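Local coordinates for heme utilization carrier protein (Escherichia coli O157:H7, PDB 6U9J) that probably binds heme in the cytosol and carries it for utilization, in connection with anaerobic heme degradation, at residues E28-R31 against N32-S35; R140-S144 against E145-A149. All blocks are in the same frame, centred on the assembly; numbering follows the deposited sequence. Where two conformers were deposited one is given.

Interaction 1 of 2, residues E28-R31 against N32-S35; sequences EVVR and NLPS
N32 turns its side-chain amide back over the last turn of helix 26-31 and gives ND2 to the backbone carbonyl of E28, with ND2 and E28 O 2.7 Å apart. CG of N32 lies beside its own backbone N (chi1 -73°), which carries the amide back toward that carbonyl; ND2 arrives tilted about 30° from the carbonyl plane. E28 O takes only a weak bond from N32 N, at 3.4 Å, so the side-chain amide does most of the work there. The backbone meanwhile tightens: N32 N reaches V29 O at 3.0 Å and L33 N reaches V30 O at 3.2 Å, both donors standing above the carbonyl planes. These i to i+3 bonds belong to the C-terminal turn of the helix, from which the chain leaves for strand 36-40 of the antiparallel sheet. On the inner side L33 folds back, its CB 3.4 Å from V30 O and its CD1 4.3 Å from V30 CG2. Both side chains also meet L15 of helix 15-22 and I107 of strand 103-111, while V29 packs on L7, V18 and A19. The outer side is looser. The exposed E28, bent at its second torsion, brings OE1 within 3.7 Å of N32 ND2, its carboxylate plane 52° from the amide, and the extended chain of R31 leads away.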
ATOM      1  N   GLU A  28      -2.965  12.722  18.096  1.00 27.85           N
ATOM      2  CA  GLU A  28      -3.539  13.676  19.040  1.00 28.26           C
ATOM      3  C   GLU A  28      -4.955  14.076  18.638  1.00 30.21           C
ATOM      4  O   GLU A  28      -5.819  14.242  19.502  1.00 26.72           O
ATOM      5  CB  GLU A  28      -2.645  14.908  19.172  1.00 37.19           C
ATOM      6  CG  GLU A  28      -2.964  15.736  20.411  1.00 40.88           C
ATOM      7  CD  GLU A  28      -2.646  14.994  21.702  1.00 51.81           C
ATOM      8  OE1 GLU A  28      -3.392  15.168  22.692  1.00 52.07           O
ATOM      9  OE2 GLU A  28      -1.656  14.229  21.723  1.00 43.96           O
ATOM     10  N   VAL A  29      -5.219  14.209  17.337  1.00 23.96           N
ATOM     11  CA  VAL A  29      -6.588  14.465  16.883  1.00 24.12           C
ATOM     12  C   VAL A  29      -7.498  13.304  17.267  1.00 25.32           C
ATOM     13  O   VAL A  29      -8.594  13.497  17.802  1.00 24.91           O
ATOM     14  CB  VAL A  29      -6.614  14.711  15.368  1.00 23.43           C
ATOM     15  CG1 VAL A  29      -8.062  14.768  14.850  1.00 24.51           C
ATOM     16  CG2 VAL A  29      -5.853  15.979  15.027  1.00 31.36           C
ATOM     17  N   VAL A  30      -7.051  12.076  17.000  1.00 22.01           N
ATOM     18  CA  VAL A  30      -7.898  10.920  17.265  1.00 22.76           C
ATOM     19  C   VAL A  30      -8.224  10.813  18.750  1.00 22.80           C
ATOM     20  O   VAL A  30      -9.340  10.437  19.126  1.00 24.00           O
ATOM     21  CB  VAL A  30      -7.225   9.644  16.723  1.00 18.87           C
ATOM     22  CG1 VAL A  30      -7.862   8.411  17.329  1.00 22.44           C
ATOM     23  CG2 VAL A  30      -7.353   9.616  15.198  1.00 20.40           C
ATOM     24  N   ARG A  31      -7.253  11.122  19.616  1.00 23.45           N
ATOM     25  CA  ARG A  31      -7.490  11.061  21.056  1.00 25.98           C
ATOM     26  C   ARG A  31      -8.606  11.996  21.485  1.00 32.14           C
ATOM     27  O   ARG A  31      -9.324  11.704  22.447  1.00 35.58           O
ATOM     28  CB  ARG A  31      -6.218  11.428  21.815  1.00 27.03           C
ATOM     29  CG  ARG A  31      -5.129  10.394  21.765  1.00 27.27           C
ATOM     30  CD  ARG A  31      -4.028  10.789  22.731  1.00 31.60           C
ATOM     31  NE  ARG A  31      -2.874   9.909  22.645  1.00 29.64           N
ATOM     32  CZ  ARG A  31      -2.772   8.744  23.278  1.00 31.59           C
ATOM     33  NH1 ARG A  31      -1.674   8.019  23.142  1.00 34.19           N
ATOM     34  NH2 ARG A  31      -3.766   8.310  24.044  1.00 34.33           N
ATOM     35  N   ASN A  32      -8.763  13.116  20.791  1.00 30.42           N
ATOM     36  CA  ASN A  32      -9.723  14.144  21.163  1.00 29.07           C
ATOM     37  C   ASN A  32     -11.063  13.994  20.460  1.00 31.76           C
ATOM     38  O   ASN A  32     -11.945  14.840  20.641  1.00 31.75           O
ATOM     39  CB  ASN A  32      -9.123  15.521  20.890  1.00 31.99           C
ATOM     40  CG  ASN A  32      -8.054  15.883  21.892  1.00 38.67           C
ATOM     41  OD1 ASN A  32      -8.357  16.257  23.026  1.00 41.82           O
ATOM     42  ND2 ASN A  32      -6.797  15.763  21.489  1.00 40.40           N
ATOM     43  N   LEU A  33     -11.242  12.930  19.683  1.00 28.93           N
ATOM     44  CA  LEU A  33     -12.530  12.647  19.073  1.00 29.56           C
ATOM     45  C   LEU A  33     -13.561  12.283  20.142  1.00 26.98           C
ATOM     46  O   LEU A  33     -13.211  11.788  21.216  1.00 34.02           O
ATOM     47  CB  LEU A  33     -12.403  11.495  18.076  1.00 22.36           C
ATOM     48  CG  LEU A  33     -11.728  11.809  16.741  1.00 25.86           C
ATOM     49  CD1 LEU A  33     -11.510  10.530  15.946  1.00 25.91           C
ATOM     50  CD2 LEU A  33     -12.560  12.808  15.949  1.00 27.36           C
ATOM     51  N   PRO A  34     -14.849  12.513  19.868  1.00 31.84           N
ATOM     52  CA  PRO A  34     -15.874  12.084  20.831  1.00 33.23           C
ATOM     53  C   PRO A  34     -16.003  10.575  20.952  1.00 37.03           C
ATOM     54  O   PRO A  34     -16.427  10.092  22.008  1.00 37.89           O
ATOM     55  CB  PRO A  34     -17.164  12.714  20.288  1.00 33.66           C
ATOM     56  CG  PRO A  34     -16.866  13.097  18.878  1.00 38.21           C
ATOM     57  CD  PRO A  34     -15.396  13.369  18.803  1.00 30.98           C
ATOM     58  N   SER A  35     -15.659   9.806  19.913  1.00 31.43           N
ATOM     59  CA  SER A  35     -15.880   8.360  19.924  1.00 32.39           C
ATOM     60  C   SER A  35     -14.622   7.652  19.420  1.00 25.62           C
ATOM     61  O   SER A  35     -14.563   7.236  18.256  1.00 26.37           O
ATOM     62  CB  SER A  35     -17.093   7.996  19.084  1.00 31.11           C
ATOM     63  OG  SER A  35     -17.350   6.606  19.149  1.00 38.38           O
TER

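Interaction 2 of 2, residues R140-S144 against E145-A149; sequences RQLLS and EQVSA
The first turn of helix 144-157 starts here, with L143 as its N-cap residue and the preceding loop running in from strand 128-133. V147 N bonds to L143 O at 3.0 Å, nearly straight (161° at the hydrogen) and in the carbonyl plane. S148 N follows, reaching S144 O at 2.9 Å, so regular i to i+4 bonding is in place from the cap onward. V147 also carries the apolar part of the contact. Its CG2 is turned beside the backbone N, with CG1 on the other branch anti to that N (chi1 172°), and this puts CG2 3.5 Å from L143 O and 3.8 Å from L142 CB. CD1 of L142 is 4.0 Å from V147 CG2, the two side chains crossing at about a right angle. Next to this, the aliphatic stem of Q146 lies against the cap residue, its CG 4.1 Å from L143 CB. The amide of Q146 is buried and held from outside the turn: NE2 bonds to N56 O and, weakly, to W54 O, while OE1 accepts from G135 N. E145 extends away from the cap. In the conformer given, both polar atoms of the Q146 amide are thus bonded to backbone groups, and these hydrogen bonds connect the start of the helix to the start of strand 56-62 and to the loop at G135.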
ATOM      1  N   ARG A 140     -24.282   0.852   0.334  1.00 40.22           N
ATOM      2  CA  ARG A 140     -23.198   1.628   0.943  0.75 40.90           C
ATOM      3  C   ARG A 140     -23.439   1.892   2.428  1.00 34.23           C
ATOM      4  O   ARG A 140     -22.953   2.878   2.985  1.00 33.98           O
ATOM      5  CB  ARG A 140     -22.965   2.937   0.188  0.75 39.70           C
ATOM      6  CG  ARG A 140     -22.649   2.722  -1.283  0.75 40.86           C
ATOM      7  CD  ARG A 140     -22.668   4.027  -2.046  0.75 37.13           C
ATOM      8  NE  ARG A 140     -23.966   4.681  -1.961  0.75 34.96           N
ATOM      9  CZ  ARG A 140     -24.975   4.414  -2.782  0.75 37.15           C
ATOM     10  NH1 ARG A 140     -24.820   3.506  -3.736  0.75 37.42           N
ATOM     11  NH2 ARG A 140     -26.133   5.046  -2.646  0.75 29.43           N
ATOM     12  N   GLN A 141     -24.187   1.011   3.072  1.00 28.38           N
ATOM     13  CA  GLN A 141     -24.370   1.019   4.511  1.00 24.61           C
ATOM     14  C   GLN A 141     -23.412   0.015   5.141  1.00 20.85           C
ATOM     15  O   GLN A 141     -23.086  -1.020   4.555  1.00 23.50           O
ATOM     16  CB  GLN A 141     -25.804   0.649   4.881  1.00 24.79           C
ATOM     17  CG  GLN A 141     -26.878   1.559   4.284  1.00 26.54           C
ATOM     18  CD  GLN A 141     -26.914   2.930   4.918  1.00 31.65           C
ATOM     19  OE1 GLN A 141     -26.410   3.139   6.017  1.00 31.56           O
ATOM     20  NE2 GLN A 141     -27.544   3.877   4.230  1.00 37.60           N
ATOM     21  N   LEU A 142     -22.983   0.323   6.354  1.00 18.64           N
ATOM     22  CA  LEU A 142     -22.126  -0.617   7.075  1.00 15.90           C
ATOM     23  C   LEU A 142     -22.856  -1.936   7.306  1.00 19.80           C
ATOM     24  O   LEU A 142     -24.090  -1.990   7.372  1.00 23.95           O
ATOM     25  CB  LEU A 142     -21.687  -0.020   8.403  1.00 17.25           C
ATOM     26  CG  LEU A 142     -20.811   1.225   8.305  1.00 18.70           C
ATOM     27  CD1 LEU A 142     -20.540   1.800   9.678  1.00 20.26           C
ATOM     28  CD2 LEU A 142     -19.487   0.900   7.585  1.00 21.51           C
ATOM     29  N   LEU A 143     -22.074  -3.015   7.416  1.00 20.65           N
ATOM     30  CA  LEU A 143     -22.624  -4.321   7.769  1.00 21.62           C
ATOM     31  C   LEU A 143     -22.778  -4.367   9.285  1.00 24.68           C
ATOM     32  O   LEU A 143     -21.782  -4.325  10.015  1.00 21.22           O
ATOM     33  CB  LEU A 143     -21.707  -5.432   7.263  1.00 23.15           C
ATOM     34  CG  LEU A 143     -21.555  -5.435   5.742  1.00 26.98           C
ATOM     35  CD1 LEU A 143     -20.489  -6.446   5.331  1.00 27.37           C
ATOM     36  CD2 LEU A 143     -22.884  -5.742   5.078  1.00 34.91           C
ATOM     37  N   SER A 144     -24.024  -4.445   9.771  1.00 21.69           N
ATOM     38  CA  SER A 144     -24.265  -4.307  11.207  0.64 20.30           C
ATOM     39  C   SER A 144     -23.637  -5.432  12.009  1.00 21.88           C
ATOM     40  O   SER A 144     -23.247  -5.225  13.162  1.00 20.37           O
ATOM     41  CB  SER A 144     -25.765  -4.236  11.480  0.64 22.98           C
ATOM     42  OG  SER A 144     -26.260  -3.013  10.992  0.64 24.23           O
ATOM     43  N   GLU A 145     -23.528  -6.626  11.417  1.00 25.43           N
ATOM     44  CA  GLU A 145     -22.852  -7.729  12.097  1.00 22.37           C
ATOM     45  C   GLU A 145     -21.390  -7.385  12.388  1.00 20.94           C
ATOM     46  O   GLU A 145     -20.873  -7.700  13.470  1.00 23.05           O
ATOM     47  CB  GLU A 145     -22.968  -8.994  11.243  1.00 29.74           C
ATOM     48  CG  GLU A 145     -22.206 -10.201  11.756  1.00 42.66           C
ATOM     49  CD  GLU A 145     -22.216 -11.348  10.754  1.00 55.43           C
ATOM     50  OE1 GLU A 145     -23.042 -12.269  10.914  1.00 50.26           O
ATOM     51  OE2 GLU A 145     -21.403 -11.322   9.804  1.00 59.49           O
ATOM     52  N   GLN A 146     -20.721  -6.718  11.439  1.00 20.00           N
ATOM     53  CA  GLN A 146     -19.349  -6.261  11.662  0.63 19.41           C
ATOM     54  C   GLN A 146     -19.301  -5.138  12.689  1.00 17.59           C
ATOM     55  O   GLN A 146     -18.391  -5.101  13.529  1.00 19.08           O
ATOM     56  CB  GLN A 146     -18.728  -5.779  10.358  0.63 19.68           C
ATOM     57  CG  GLN A 146     -18.444  -6.860   9.347  0.63 23.74           C
ATOM     58  CD  GLN A 146     -17.369  -6.439   8.369  0.63 24.43           C
ATOM     59  OE1 GLN A 146     -16.972  -5.270   8.324  0.63 20.32           O
ATOM     60  NE2 GLN A 146     -16.872  -7.396   7.593  0.63 26.47           N
ATOM     61  N   VAL A 147     -20.253  -4.203  12.621  1.00 17.28           N
ATOM     62  CA  VAL A 147     -20.292  -3.129  13.608  1.00 18.71           C
ATOM     63  C   VAL A 147     -20.446  -3.700  15.014  1.00 16.91           C
ATOM     64  O   VAL A 147     -19.798  -3.240  15.958  1.00 17.77           O
ATOM     65  CB  VAL A 147     -21.422  -2.140  13.261  1.00 16.29           C
ATOM     66  CG1 VAL A 147     -21.603  -1.125  14.383  1.00 18.37           C
ATOM     67  CG2 VAL A 147     -21.114  -1.453  11.928  1.00 16.31           C
ATOM     68  N   SER A 148     -21.289  -4.720  15.173  1.00 16.72           N
ATOM     69  CA  SER A 148     -21.431  -5.345  16.483  1.00 16.68           C
ATOM     70  C   SER A 148     -20.112  -5.959  16.954  1.00 20.04           C
ATOM     71  O   SER A 148     -19.706  -5.772  18.107  1.00 20.14           O
ATOM     72  CB  SER A 148     -22.525  -6.406  16.437  1.00 24.19           C
ATOM     73  OG  SER A 148     -22.738  -6.954  17.728  1.00 28.06           O
ATOM     74  N   ALA A 149     -19.419  -6.671  16.064  1.00 19.52           N
ATOM     75  CA  ALA A 149     -18.141  -7.278  16.434  1.00 19.57           C
ATOM     76  C   ALA A 149     -17.091  -6.213  16.751  1.00 18.59           C
ATOM     77  O   ALA A 149     -16.293  -6.363  17.686  1.00 20.58           O
ATOM     78  CB  ALA A 149     -17.677  -8.189  15.302  1.00 21.70           C
TER

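In the fold
From the N terminus, the chain passes helices 3-7 and 15-22 before interaction 1 ends helix 26-31 and turns the backbone into strand 36-40, an outermost strand, within this chain, of the six-stranded antiparallel sheet. S35 already pairs with E108 of strand 103-111 there. The other five strands of that sheet and the separate three-stranded sheet follow before interaction 2 begins the last helix, 144-157, after the loop that leaves strand 128-133. The two contacts neither nest nor cross: residues 28-35 end well before 140-149 start. Their centres lie about 22 Å apart and they do not touch. One ties the N-terminal helices to the sheet; the other joins the C-terminal helix to chain near W54 and G135.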